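Side-chain contacts in uncharacterized protein (Borrelia turicatae, PDB 5VJ4), which is of unknown function but is a putative surface lipoprotein of a relapsing fever spirochete, and probably binds lipid: residues Lys154-Leu159 against Asp208-Ala213; Val215-Arg220 against Tyr277-Ile282; Gly129-Asp134 against Phe200-Ile205; Leu110-Gly115 against Ser119-Ile124. All blocks are in the same frame, centred on the assembly; numbering follows the deposited sequence.

Overall arrangement
All four contacts join helices or helix ends of a mainly helical chain without strands. Contact 2 is the core one: its touching residues are buried, and an arginine held by aspartates is packed among aliphatic and aromatic groups. Contact 1, about 13 Å away between centres, touches it and is partly buried, with small apolar atoms and a ring edge between two helices. Contacts 3 and 4 lie farther out, on the same side of the chain's centre, and each includes an exposed residue. Helix 145-171 of contact 1 also packs on helix 118-128 of contact 4, and helix 176-201 of contact 3 meets contact 1 through F200 and F210. Leucine methyls carry contacts 3 and 4.

Contact 1. Residues Lys154-Leu159 against Asp208-Ala213; sequences KPTVSL and DRFAQA. With SO4 (sulfate ion), chain D.
P155 and A211 make the apolar half of this contact, with CG of the proline ring 3.8 Å from CB of A211. Their backbones come close here, the CA atoms of P155 and A211 being 5.9 Å apart, as two such small groups permit. The proline has no N-H to bond to the preceding turn, and helix 145-171 is kinked at this point.

The second meeting is polar against aromatic. OG1 of T156 lies in the plane of the F210 ring, at its edge, 3.3 Å from F210 CZ, and the two side chains cross at about a right angle. The phenyl reaches this place because CG of F210 is anti to its backbone N (chi1 171°). The hydroxyl is not left to the ring alone: it is hydrogen-bonded to I152 O one turn back in its own helix. F210 also packs on I152, on I127 and I196, and its ring meets that of F200, which sets the short helix 207-214 among helices 118-128, 145-171 and 176-201 of the helical bundle.

Polar bonds gather on the side of helix 207-214 away from P155. R209 NH1 binds Q212 OE1 at 3.2 Å on a lone pair in the carbonyl plane, with the acceptor 21° out of the guanidinium plane, while NH2 is bonded to D283 O. CB of A213 lies over one guanidinium face, toward its rim.

At the start of the helix a sulfate, probably from the crystallisation liquor, takes a nearly straight bond (168°) from R209 N to its O3 at 3.2 Å; G206 N and R349 NH2 also hold it.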
loop_
_atom_site.group_PDB
_atom_site.type_symbol
_atom_site.label_atom_id
_atom_site.label_comp_id
_atom_site.label_asym_id
_atom_site.label_seq_id
_atom_site.Cartn_x
_atom_site.Cartn_y
_atom_site.Cartn_z
ATOM N N LYS A 154 -23.045 18.949 -6.390
ATOM C CA LYS A 154 -24.077 17.918 -6.590
ATOM C C LYS A 154 -23.545 16.490 -6.405
ATOM O O LYS A 154 -24.107 15.753 -5.570
ATOM C CB LYS A 154 -24.822 18.095 -7.919
ATOM C CG LYS A 154 -25.976 19.097 -7.885
ATOM C CD LYS A 154 -26.649 19.184 -9.257
ATOM C CE LYS A 154 -27.880 20.084 -9.270
ATOM N NZ LYS A 154 -28.277 20.394 -10.673
ATOM N N PRO A 155 -22.440 16.115 -7.109
ATOM C CA PRO A 155 -21.883 14.758 -6.896
ATOM C C PRO A 155 -21.475 14.499 -5.461
ATOM O O PRO A 155 -21.818 13.440 -4.912
ATOM C CB PRO A 155 -20.656 14.718 -7.800
ATOM C CG PRO A 155 -20.948 15.732 -8.845
ATOM C CD PRO A 155 -21.642 16.844 -8.106
ATOM N N THR A 156 -20.795 15.464 -4.839
ATOM C CA THR A 156 -20.354 15.263 -3.464
ATOM C C THR A 156 -21.541 15.077 -2.542
ATOM O O THR A 156 -21.538 14.197 -1.656
ATOM C CB THR A 156 -19.441 16.385 -2.984
ATOM O OG1 THR A 156 -18.280 16.418 -3.825
ATOM C CG2 THR A 156 -18.978 16.109 -1.593
ATOM N N VAL A 157 -22.572 15.889 -2.760
ATOM C CA VAL A 157 -23.709 15.893 -1.845
ATOM C C VAL A 157 -24.453 14.578 -1.951
ATOM O O VAL A 157 -24.832 13.992 -0.928
ATOM C CB VAL A 157 -24.623 17.116 -2.040
ATOM C CG1 VAL A 157 -25.867 16.982 -1.177
ATOM C CG2 VAL A 157 -23.880 18.394 -1.644
ATOM N N SER A 158 -24.622 14.102 -3.184
ATOM C CA SER A 158 -25.169 12.770 -3.412
ATOM C C SER A 158 -24.332 11.708 -2.652
ATOM O O SER A 158 -24.858 10.892 -1.859
ATOM C CB SER A 158 -25.252 12.488 -4.911
ATOM O OG SER A 158 -25.036 11.113 -5.141
ATOM N N LEU A 159 -23.023 11.751 -2.859
ATOM C CA LEU A 159 -22.148 10.859 -2.121
ATOM C C LEU A 159 -22.362 10.910 -0.604
ATOM O O LEU A 159 -22.369 9.870 0.062
ATOM C CB LEU A 159 -20.685 11.135 -2.446
ATOM C CG LEU A 159 -19.718 10.150 -1.798
ATOM C CD1 LEU A 159 -20.116 8.711 -2.152
ATOM C CD2 LEU A 159 -18.315 10.456 -2.261
ATOM N N ASP A 208 -14.600 17.412 -14.753
ATOM C CA ASP A 208 -15.164 16.182 -15.326
ATOM C C ASP A 208 -14.680 14.941 -14.588
ATOM O O ASP A 208 -15.493 14.083 -14.216
ATOM C CB ASP A 208 -14.821 16.028 -16.796
ATOM C CG ASP A 208 -15.146 17.243 -17.599
ATOM O OD1 ASP A 208 -16.351 17.587 -17.674
ATOM O OD2 ASP A 208 -14.191 17.836 -18.156
ATOM N N ARG A 209 -13.364 14.857 -14.377
ATOM C CA ARG A 209 -12.806 13.756 -13.618
ATOM C C ARG A 209 -13.272 13.715 -12.169
ATOM O O ARG A 209 -13.584 12.638 -11.663
ATOM C CB ARG A 209 -11.279 13.713 -13.695
ATOM C CG ARG A 209 -10.648 12.552 -12.927
ATOM C CD ARG A 209 -11.088 11.191 -13.430
ATOM N NE ARG A 209 -10.294 10.129 -12.825
ATOM C CZ ARG A 209 -10.667 8.853 -12.777
ATOM N NH1 ARG A 209 -11.837 8.449 -13.278
ATOM N NH2 ARG A 209 -9.863 7.978 -12.203
ATOM N N PHE A 210 -13.319 14.865 -11.505
ATOM C CA PHE A 210 -13.732 14.878 -10.111
ATOM C C PHE A 210 -15.130 14.270 -9.982
ATOM O O PHE A 210 -15.367 13.401 -9.143
ATOM C CB PHE A 210 -13.684 16.278 -9.482
ATOM C CG PHE A 210 -14.305 16.315 -8.129
ATOM C CD1 PHE A 210 -15.702 16.376 -7.984
ATOM C CD2 PHE A 210 -13.507 16.233 -6.972
ATOM C CE1 PHE A 210 -16.282 16.365 -6.713
ATOM C CE2 PHE A 210 -14.093 16.220 -5.686
ATOM C CZ PHE A 210 -15.483 16.287 -5.557
ATOM N N ALA A 211 -16.058 14.723 -10.816
ATOM C CA ALA A 211 -17.436 14.220 -10.714
ATOM C C ALA A 211 -17.544 12.769 -11.137
ATOM O O ALA A 211 -18.350 12.034 -10.592
ATOM C CB ALA A 211 -18.387 15.078 -11.519
ATOM N N GLN A 212 -16.710 12.375 -12.098
ATOM C CA GLN A 212 -16.684 11.017 -12.654
ATOM C C GLN A 212 -16.215 10.039 -11.607
ATOM O O GLN A 212 -16.813 8.976 -11.457
ATOM C CB GLN A 212 -15.708 10.983 -13.832
ATOM C CG GLN A 212 -15.808 9.817 -14.786
ATOM C CD GLN A 212 -14.786 9.937 -15.904
ATOM O OE1 GLN A 212 -13.576 9.707 -15.700
ATOM N NE2 GLN A 212 -15.265 10.302 -17.104
ATOM N N ALA A 213 -15.168 10.448 -10.877
ATOM C CA ALA A 213 -14.436 9.599 -9.967
ATOM C C ALA A 213 -15.038 9.502 -8.587
ATOM O O ALA A 213 -14.919 8.477 -7.901
ATOM C CB ALA A 213 -12.999 10.075 -9.864
HETATM S S SO4 D . -10.360 16.170 -16.508
HETATM O O1 SO4 D . -9.600 16.879 -17.588
HETATM O O2 SO4 D . -10.943 14.928 -17.080
HETATM O O3 SO4 D . -11.518 16.916 -15.949
HETATM O O4 SO4 D . -9.384 15.922 -15.413
#

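Contact 2. Residues Val215-Arg220 against Tyr277-Ile282; sequences VYYAPR and YVVRMI
Y217 reaches helix 263-301 with its phenol end: OH lies 4.0 Å from V279 CG2, and Y217 CE2 is 4.3 Å from that same methyl, which approaches obliquely. The hydroxyl also makes a weak hydrogen bond to D283 OD2.

Three residues on, R220 runs extended from CG to NE and slides past V279 and I282 in the opposite direction. CB of V279 sits over the centre of one guanidinium face, 3.8 Å from R220 CZ, and V279 CG1 is 3.9 Å from R220 NE. At the guanidinium edge, in its plane, I282 CG2 lies 3.9 Å from R220 NH2. The opposite face of the group carries Y216 O, set toward the rim, and NH1 stands over the centre of the Y217 ring.

Salt bridges fix the guanidinium's rotation: NE to D245 OD2 and NH2 to D283 OD1. These two acids would probably offset the nearby positive charge of R286. L192 of helix 176-201 packs on both Y217 and V279, and T248 and I249 of helix 243-256 pack on I282. The result is a buried arginine paired with two aspartates, with V279 over one guanidinium face and the Y216 carbonyl over the other, in the core of a helical bundle.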
loop_
_atom_site.group_PDB
_atom_site.type_symbol
_atom_site.label_atom_id
_atom_site.label_comp_id
_atom_site.label_asym_id
_atom_site.label_seq_id
_atom_site.Cartn_x
_atom_site.Cartn_y
_atom_site.Cartn_z
ATOM N N VAL A 215 -18.156 9.484 -7.671
ATOM C CA VAL A 215 -19.341 8.637 -7.524
ATOM C C VAL A 215 -19.017 7.145 -7.533
ATOM O O VAL A 215 -19.876 6.345 -7.195
ATOM C CB VAL A 215 -20.464 8.930 -8.534
ATOM C CG1 VAL A 215 -21.141 10.270 -8.226
ATOM C CG2 VAL A 215 -19.942 8.834 -9.951
ATOM N N TYR A 216 -17.793 6.782 -7.910
ATOM C CA TYR A 216 -17.325 5.419 -7.771
ATOM C C TYR A 216 -17.558 4.870 -6.360
ATOM O O TYR A 216 -17.597 3.644 -6.168
ATOM C CB TYR A 216 -15.830 5.281 -8.106
ATOM C CG TYR A 216 -15.419 5.542 -9.547
ATOM C CD1 TYR A 216 -16.302 5.340 -10.614
ATOM C CD2 TYR A 216 -14.120 5.950 -9.851
ATOM C CE1 TYR A 216 -15.901 5.549 -11.926
ATOM C CE2 TYR A 216 -13.715 6.179 -11.167
ATOM C CZ TYR A 216 -14.610 5.990 -12.191
ATOM O OH TYR A 216 -14.222 6.229 -13.475
ATOM N N TYR A 217 -17.709 5.769 -5.383
ATOM C CA TYR A 217 -17.690 5.362 -3.977
ATOM C C TYR A 217 -19.086 5.114 -3.424
ATOM O O TYR A 217 -19.232 4.459 -2.400
ATOM C CB TYR A 217 -16.839 6.339 -3.114
ATOM C CG TYR A 217 -15.343 6.080 -3.283
ATOM C CD1 TYR A 217 -14.621 6.717 -4.288
ATOM C CD2 TYR A 217 -14.660 5.155 -2.474
ATOM C CE1 TYR A 217 -13.262 6.454 -4.482
ATOM C CE2 TYR A 217 -13.300 4.874 -2.670
ATOM C CZ TYR A 217 -12.604 5.525 -3.678
ATOM O OH TYR A 217 -11.257 5.275 -3.884
ATOM N N ALA A 218 -20.113 5.626 -4.104
ATOM C CA ALA A 218 -21.490 5.452 -3.649
ATOM C C ALA A 218 -21.874 3.963 -3.500
ATOM O O ALA A 218 -22.261 3.553 -2.388
ATOM C CB ALA A 218 -22.441 6.198 -4.539
ATOM N N PRO A 219 -21.700 3.136 -4.576
ATOM C CA PRO A 219 -21.873 1.707 -4.426
ATOM C C PRO A 219 -21.120 1.128 -3.233
ATOM O O PRO A 219 -21.653 0.242 -2.541
ATOM C CB PRO A 219 -21.224 1.160 -5.684
ATOM C CG PRO A 219 -21.456 2.197 -6.698
ATOM C CD PRO A 219 -21.236 3.451 -5.941
ATOM N N ARG A 220 -19.899 1.628 -3.008
ATOM C CA ARG A 220 -19.017 1.042 -2.030
ATOM C C ARG A 220 -19.549 1.253 -0.619
ATOM O O ARG A 220 -19.404 0.368 0.234
ATOM C CB ARG A 220 -17.573 1.513 -2.221
ATOM C CG ARG A 220 -17.047 1.266 -3.633
ATOM C CD ARG A 220 -15.664 1.879 -3.870
ATOM N NE ARG A 220 -15.082 1.435 -5.124
ATOM C CZ ARG A 220 -14.324 2.183 -5.923
ATOM N NH1 ARG A 220 -14.052 3.434 -5.615
ATOM N NH2 ARG A 220 -13.852 1.687 -7.069
ATOM N N TYR A 277 -6.105 -0.444 -1.238
ATOM C CA TYR A 277 -5.350 -0.368 -2.511
ATOM C C TYR A 277 -6.076 -0.949 -3.703
ATOM O O TYR A 277 -5.850 -0.500 -4.814
ATOM C CB TYR A 277 -3.959 -0.961 -2.424
ATOM C CG TYR A 277 -3.147 -0.196 -1.461
ATOM C CD1 TYR A 277 -3.184 -0.491 -0.097
ATOM C CD2 TYR A 277 -2.393 0.879 -1.887
ATOM C CE1 TYR A 277 -2.474 0.264 0.813
ATOM C CE2 TYR A 277 -1.691 1.641 -0.991
ATOM C CZ TYR A 277 -1.740 1.338 0.358
ATOM O OH TYR A 277 -1.034 2.095 1.263
ATOM N N VAL A 278 -6.948 -1.924 -3.470
ATOM C CA VAL A 278 -7.616 -2.532 -4.567
ATOM C C VAL A 278 -8.545 -1.518 -5.203
ATOM O O VAL A 278 -8.523 -1.350 -6.411
ATOM C CB VAL A 278 -8.386 -3.795 -4.181
ATOM C CG1 VAL A 278 -9.332 -4.199 -5.313
ATOM C CG2 VAL A 278 -7.419 -4.923 -3.933
ATOM N N VAL A 279 -9.359 -0.838 -4.407
ATOM C CA VAL A 279 -10.323 0.090 -5.013
ATOM C C VAL A 279 -9.636 1.255 -5.713
ATOM O O VAL A 279 -10.068 1.683 -6.762
ATOM C CB VAL A 279 -11.410 0.587 -4.058
ATOM C CG1 VAL A 279 -12.193 -0.591 -3.531
ATOM C CG2 VAL A 279 -10.849 1.388 -2.912
ATOM N N ARG A 280 -8.532 1.733 -5.169
ATOM C CA ARG A 280 -7.853 2.803 -5.841
ATOM C C ARG A 280 -7.304 2.385 -7.213
ATOM O O ARG A 280 -7.402 3.127 -8.174
ATOM C CB ARG A 280 -6.777 3.367 -4.968
ATOM C CG ARG A 280 -6.235 4.628 -5.546
ATOM C CD ARG A 280 -5.314 5.309 -4.575
ATOM N NE ARG A 280 -4.876 6.571 -5.169
ATOM C CZ ARG A 280 -3.763 6.709 -5.881
ATOM N NH1 ARG A 280 -3.457 7.891 -6.373
ATOM N NH2 ARG A 280 -2.953 5.665 -6.093
HETATM N N MSE A 281 -6.767 1.181 -7.312
HETATM C CA MSE A 281 -6.288 0.696 -8.598
HETATM C C MSE A 281 -7.435 0.603 -9.556
HETATM O O MSE A 281 -7.239 0.759 -10.737
HETATM C CB MSE A 281 -5.689 -0.663 -8.403
HETATM C CG MSE A 281 -5.349 -1.262 -9.750
HETATM SE SE MSE A 281 -5.050 -3.214 -9.536
HETATM C CE MSE A 281 -6.845 -3.984 -9.519
ATOM N N ILE A 282 -8.639 0.381 -9.050
ATOM C CA ILE A 282 -9.831 0.266 -9.898
ATOM C C ILE A 282 -10.236 1.621 -10.491
ATOM O O ILE A 282 -10.516 1.706 -11.702
ATOM C CB ILE A 282 -11.038 -0.355 -9.132
ATOM C CG1 ILE A 282 -10.711 -1.775 -8.674
ATOM C CG2 ILE A 282 -12.305 -0.367 -9.982
ATOM C CD1 ILE A 282 -11.868 -2.499 -8.028
#

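Contact 3. Residues Gly129-Asp134 against Phe200-Ile205; sequences GNLTSD and FFHGSI
L131, in the turn that connects helices 118-128 and 133-141, packs against F201 at the C-terminal end of helix 176-201. Its CD1 methyl stands 3.8 Å from CD2 of F201, meeting the ring obliquely. The leucine CG is anti to its own carbonyl carbon (chi1 -62°), which aims the branched end at the end of helix 176-201. The second methyl, CD2, lies beside the ring of H202, but the modelled spacing there is too short to be trusted in detail.

Both segments change course here. G129 leaves the first helix with positive phi (57°), and T132 takes the N-cap position of the next. On the other side H202 is the first residue beyond its helix, and G203 N is hydrogen-bonded back to F200 O at 3.0 Å. The F201 ring is also covered from within its own helix end, F200 CD2 lying 3.7 Å above the centre of one face.

Polar ties come from R139, which bonds F200 O through NE and I205 O through NH2. F201 is buried against I136 and R139 of helix 133-141 and I127 of helix 118-128, while L131 also touches Y198 of helix 176-201.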
loop_
_atom_site.group_PDB
_atom_site.type_symbol
_atom_site.label_atom_id
_atom_site.label_comp_id
_atom_site.label_asym_id
_atom_site.label_seq_id
_atom_site.Cartn_x
_atom_site.Cartn_y
_atom_site.Cartn_z
ATOM N N GLY A 129 -10.749 18.340 3.181
ATOM C CA GLY A 129 -9.788 17.585 3.966
ATOM C C GLY A 129 -8.928 18.470 4.834
ATOM O O GLY A 129 -9.437 19.172 5.688
ATOM N N ASN A 130 -7.621 18.423 4.605
ATOM C CA ASN A 130 -6.651 19.174 5.398
ATOM C C ASN A 130 -6.040 20.300 4.600
ATOM O O ASN A 130 -5.085 20.956 5.057
ATOM C CB ASN A 130 -5.565 18.246 6.003
ATOM C CG ASN A 130 -6.051 17.540 7.279
ATOM O OD1 ASN A 130 -5.700 17.929 8.402
ATOM N ND2 ASN A 130 -6.887 16.526 7.110
ATOM N N LEU A 131 -6.580 20.524 3.398
ATOM C CA LEU A 131 -6.190 21.679 2.608
ATOM C C LEU A 131 -6.694 22.934 3.317
ATOM O O LEU A 131 -7.620 22.862 4.141
ATOM C CB LEU A 131 -6.817 21.572 1.237
ATOM C CG LEU A 131 -6.399 20.386 0.410
ATOM C CD1 LEU A 131 -7.569 19.971 -0.444
ATOM C CD2 LEU A 131 -5.319 20.880 -0.492
ATOM N N THR A 132 -6.089 24.075 3.024
ATOM C CA THR A 132 -6.498 25.326 3.672
ATOM C C THR A 132 -7.516 26.032 2.818
ATOM O O THR A 132 -7.497 25.905 1.587
ATOM C CB THR A 132 -5.318 26.277 3.880
ATOM O OG1 THR A 132 -4.652 26.477 2.609
ATOM C CG2 THR A 132 -4.373 25.734 5.015
ATOM N N SER A 133 -8.380 26.806 3.473
ATOM C CA SER A 133 -9.450 27.530 2.797
ATOM C C SER A 133 -8.925 28.340 1.645
ATOM O O SER A 133 -9.604 28.447 0.642
ATOM C CB SER A 133 -10.131 28.445 3.759
ATOM O OG SER A 133 -10.379 27.765 4.977
ATOM N N ASP A 134 -7.717 28.890 1.777
ATOM C CA ASP A 134 -7.103 29.662 0.715
ATOM C C ASP A 134 -7.037 28.824 -0.579
ATOM O O ASP A 134 -7.433 29.290 -1.676
ATOM C CB ASP A 134 -5.727 30.196 1.149
ATOM N N PHE A 200 -7.965 17.347 -7.314
ATOM C CA PHE A 200 -8.798 18.345 -7.970
ATOM C C PHE A 200 -8.403 19.783 -7.600
ATOM O O PHE A 200 -8.194 20.613 -8.490
ATOM C CB PHE A 200 -10.281 18.096 -7.709
ATOM C CG PHE A 200 -11.132 19.271 -8.037
ATOM C CD1 PHE A 200 -11.246 19.705 -9.356
ATOM C CD2 PHE A 200 -11.773 19.985 -7.022
ATOM C CE1 PHE A 200 -11.987 20.821 -9.653
ATOM C CE2 PHE A 200 -12.534 21.096 -7.318
ATOM C CZ PHE A 200 -12.637 21.518 -8.629
ATOM N N PHE A 201 -8.295 20.062 -6.301
ATOM C CA PHE A 201 -7.943 21.408 -5.841
ATOM C C PHE A 201 -6.580 21.872 -6.294
ATOM O O PHE A 201 -6.441 23.008 -6.753
ATOM C CB PHE A 201 -8.148 21.555 -4.343
ATOM C CG PHE A 201 -9.590 21.558 -3.977
ATOM C CD1 PHE A 201 -10.437 22.548 -4.486
ATOM C CD2 PHE A 201 -10.130 20.541 -3.213
ATOM C CE1 PHE A 201 -11.793 22.537 -4.195
ATOM C CE2 PHE A 201 -11.484 20.532 -2.912
ATOM C CZ PHE A 201 -12.316 21.535 -3.401
ATOM N N HIS A 202 -5.599 20.973 -6.235
ATOM C CA HIS A 202 -4.281 21.276 -6.765
ATOM C C HIS A 202 -4.128 21.152 -8.279
ATOM O O HIS A 202 -3.004 21.254 -8.787
ATOM C CB HIS A 202 -3.203 20.498 -6.033
ATOM C CG HIS A 202 -2.985 20.970 -4.641
ATOM N ND1 HIS A 202 -3.259 20.186 -3.544
ATOM C CD2 HIS A 202 -2.543 22.156 -4.159
ATOM C CE1 HIS A 202 -2.972 20.858 -2.441
ATOM N NE2 HIS A 202 -2.550 22.060 -2.783
ATOM N N GLY A 203 -5.227 20.929 -9.001
ATOM C CA GLY A 203 -5.193 21.038 -10.467
ATOM C C GLY A 203 -4.780 19.824 -11.267
ATOM O O GLY A 203 -4.768 19.907 -12.498
ATOM N N SER A 204 -4.472 18.695 -10.608
ATOM C CA SER A 204 -4.092 17.457 -11.342
ATOM C C SER A 204 -5.284 16.831 -12.095
ATOM O O SER A 204 -5.100 16.185 -13.115
ATOM C CB SER A 204 -3.479 16.409 -10.431
ATOM O OG SER A 204 -2.736 16.985 -9.395
ATOM N N ILE A 205 -6.494 17.007 -11.581
ATOM C CA ILE A 205 -7.676 16.648 -12.360
ATOM C C ILE A 205 -8.637 17.806 -12.435
ATOM O O ILE A 205 -8.671 18.646 -11.529
ATOM C CB ILE A 205 -8.395 15.393 -11.820
ATOM C CG1 ILE A 205 -8.804 15.580 -10.365
ATOM C CG2 ILE A 205 -7.494 14.185 -11.953
ATOM C CD1 ILE A 205 -9.934 14.683 -9.931
#

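Contact 4. Residues Leu110-Gly115 against Ser119-Ile124; sequences LLDDFG and SGRKAI
L111 fills the gap between helix 110-114 and helix 119-124, where it faces R121 and I124. From the backbone its CB is directed toward the second helix, at the level where the CA atoms of L111 and R121 are 7.4 Å apart. CG follows anti to the carbonyl carbon (chi1 -58°), and the two methyls then part company. CD1 ends 3.8 Å from R121 CG, touching the aliphatic base of the arginine rather than its charged end. CD2 goes instead to the isoleucine and lies 4.3 Å from I124 CG1.

The side chains of L111 and R121 cross obliquely; beyond CG, R121 bends at its third torsion. Its NE is 4.2 Å from D112 OD1, too far for a salt bridge, so the opposite charges probably attract only loosely near the solvent-exposed D112. R121 also touches T101, and its NH2 lies close to the like-charged R118. On the inner side I124 continues onto I136 and L140 of helix 133-141.

The axes of the two short segments pass 11.1 Å apart with their directions 134° from each other. Between them the chain must reverse, and G115, at phi 92°, ends the first helix with G115 N bonded to D112 O at 3.1 Å. This is a helix-loop-helix pair whose first helix is closed by a Schellman motif and whose shared face is apolar at L111 and I124 and charged toward its outer edge.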
loop_
_atom_site.group_PDB
_atom_site.type_symbol
_atom_site.label_atom_id
_atom_site.label_comp_id
_atom_site.label_asym_id
_atom_site.label_seq_id
_atom_site.Cartn_x
_atom_site.Cartn_y
_atom_site.Cartn_z
ATOM N N LEU A 110 -17.996 33.700 -0.947
ATOM C CA LEU A 110 -17.960 33.183 -2.313
ATOM C C LEU A 110 -19.031 32.099 -2.565
ATOM O O LEU A 110 -19.734 32.138 -3.579
ATOM C CB LEU A 110 -16.565 32.681 -2.648
ATOM C CG LEU A 110 -16.362 31.988 -3.983
ATOM C CD1 LEU A 110 -16.612 32.961 -5.129
ATOM C CD2 LEU A 110 -14.961 31.389 -4.045
ATOM N N LEU A 111 -19.183 31.164 -1.632
ATOM C CA LEU A 111 -20.201 30.134 -1.802
ATOM C C LEU A 111 -21.601 30.720 -1.846
ATOM O O LEU A 111 -22.435 30.241 -2.613
ATOM C CB LEU A 111 -20.097 29.020 -0.752
ATOM C CG LEU A 111 -18.786 28.213 -0.622
ATOM C CD1 LEU A 111 -18.828 27.302 0.602
ATOM C CD2 LEU A 111 -18.467 27.403 -1.873
ATOM N N ASP A 112 -21.842 31.769 -1.051
ATOM C CA ASP A 112 -23.123 32.498 -1.053
ATOM C C ASP A 112 -23.339 33.193 -2.391
ATOM O O ASP A 112 -24.406 33.081 -2.991
ATOM C CB ASP A 112 -23.180 33.501 0.093
ATOM C CG ASP A 112 -23.631 32.877 1.413
ATOM O OD1 ASP A 112 -23.933 31.665 1.448
ATOM O OD2 ASP A 112 -23.692 33.620 2.423
ATOM N N ASP A 113 -22.296 33.851 -2.883
ATOM C CA ASP A 113 -22.297 34.417 -4.237
ATOM C C ASP A 113 -22.641 33.383 -5.318
ATOM O O ASP A 113 -23.079 33.753 -6.390
ATOM C CB ASP A 113 -20.914 35.008 -4.518
ATOM C CG ASP A 113 -20.889 35.933 -5.702
ATOM O OD1 ASP A 113 -21.979 36.303 -6.195
ATOM O OD2 ASP A 113 -19.760 36.301 -6.125
ATOM N N PHE A 114 -22.430 32.098 -5.031
ATOM C CA PHE A 114 -22.651 31.012 -6.007
ATOM C C PHE A 114 -24.004 30.315 -5.881
ATOM O O PHE A 114 -24.455 29.614 -6.796
ATOM C CB PHE A 114 -21.542 29.958 -5.889
ATOM C CG PHE A 114 -20.264 30.319 -6.595
ATOM C CD1 PHE A 114 -20.073 31.576 -7.182
ATOM C CD2 PHE A 114 -19.213 29.405 -6.633
ATOM C CE1 PHE A 114 -18.874 31.886 -7.824
ATOM C CE2 PHE A 114 -18.009 29.726 -7.258
ATOM C CZ PHE A 114 -17.845 30.961 -7.865
ATOM N N GLY A 115 -24.657 30.511 -4.751
ATOM C CA GLY A 115 -25.924 29.851 -4.500
ATOM C C GLY A 115 -25.758 28.541 -3.780
ATOM O O GLY A 115 -26.680 27.764 -3.771
ATOM N N SER A 119 -26.034 22.339 2.870
ATOM C CA SER A 119 -25.504 21.028 2.563
ATOM C C SER A 119 -24.281 21.153 1.647
ATOM O O SER A 119 -23.242 20.560 1.914
ATOM C CB SER A 119 -26.605 20.156 1.956
ATOM O OG SER A 119 -27.180 20.791 0.839
ATOM N N GLY A 120 -24.398 21.972 0.605
ATOM C CA GLY A 120 -23.263 22.276 -0.277
ATOM C C GLY A 120 -22.039 22.776 0.455
ATOM O O GLY A 120 -20.930 22.429 0.101
ATOM N N ARG A 121 -22.246 23.599 1.480
ATOM C CA ARG A 121 -21.155 24.072 2.326
ATOM C C ARG A 121 -20.537 22.879 3.011
ATOM O O ARG A 121 -19.308 22.722 3.010
ATOM C CB ARG A 121 -21.639 25.090 3.362
ATOM C CG ARG A 121 -21.760 26.516 2.845
ATOM C CD ARG A 121 -22.166 27.472 3.965
ATOM N NE ARG A 121 -23.443 28.085 3.628
ATOM C CZ ARG A 121 -24.580 27.883 4.289
ATOM N NH1 ARG A 121 -24.602 27.121 5.368
ATOM N NH2 ARG A 121 -25.698 28.484 3.891
ATOM N N LYS A 122 -21.393 22.025 3.571
ATOM C CA LYS A 122 -20.938 20.846 4.294
ATOM C C LYS A 122 -20.093 19.926 3.383
ATOM O O LYS A 122 -19.107 19.346 3.837
ATOM C CB LYS A 122 -22.133 20.089 4.853
ATOM C CG LYS A 122 -22.500 20.421 6.278
ATOM C CD LYS A 122 -23.868 19.860 6.647
ATOM C CE LYS A 122 -24.000 19.732 8.154
ATOM N NZ LYS A 122 -25.336 19.211 8.528
ATOM N N ALA A 123 -20.486 19.816 2.110
ATOM C CA ALA A 123 -19.766 19.020 1.127
ATOM C C ALA A 123 -18.387 19.591 0.868
ATOM O O ALA A 123 -17.383 18.883 0.964
ATOM C CB ALA A 123 -20.556 18.906 -0.177
ATOM N N ILE A 124 -18.340 20.870 0.525
ATOM C CA ILE A 124 -17.071 21.554 0.322
ATOM C C ILE A 124 -16.146 21.348 1.533
ATOM O O ILE A 124 -14.983 21.025 1.373
ATOM C CB ILE A 124 -17.290 23.036 -0.001
ATOM C CG1 ILE A 124 -17.976 23.162 -1.363
ATOM C CG2 ILE A 124 -15.979 23.778 -0.038
ATOM C CD1 ILE A 124 -17.078 22.970 -2.562
#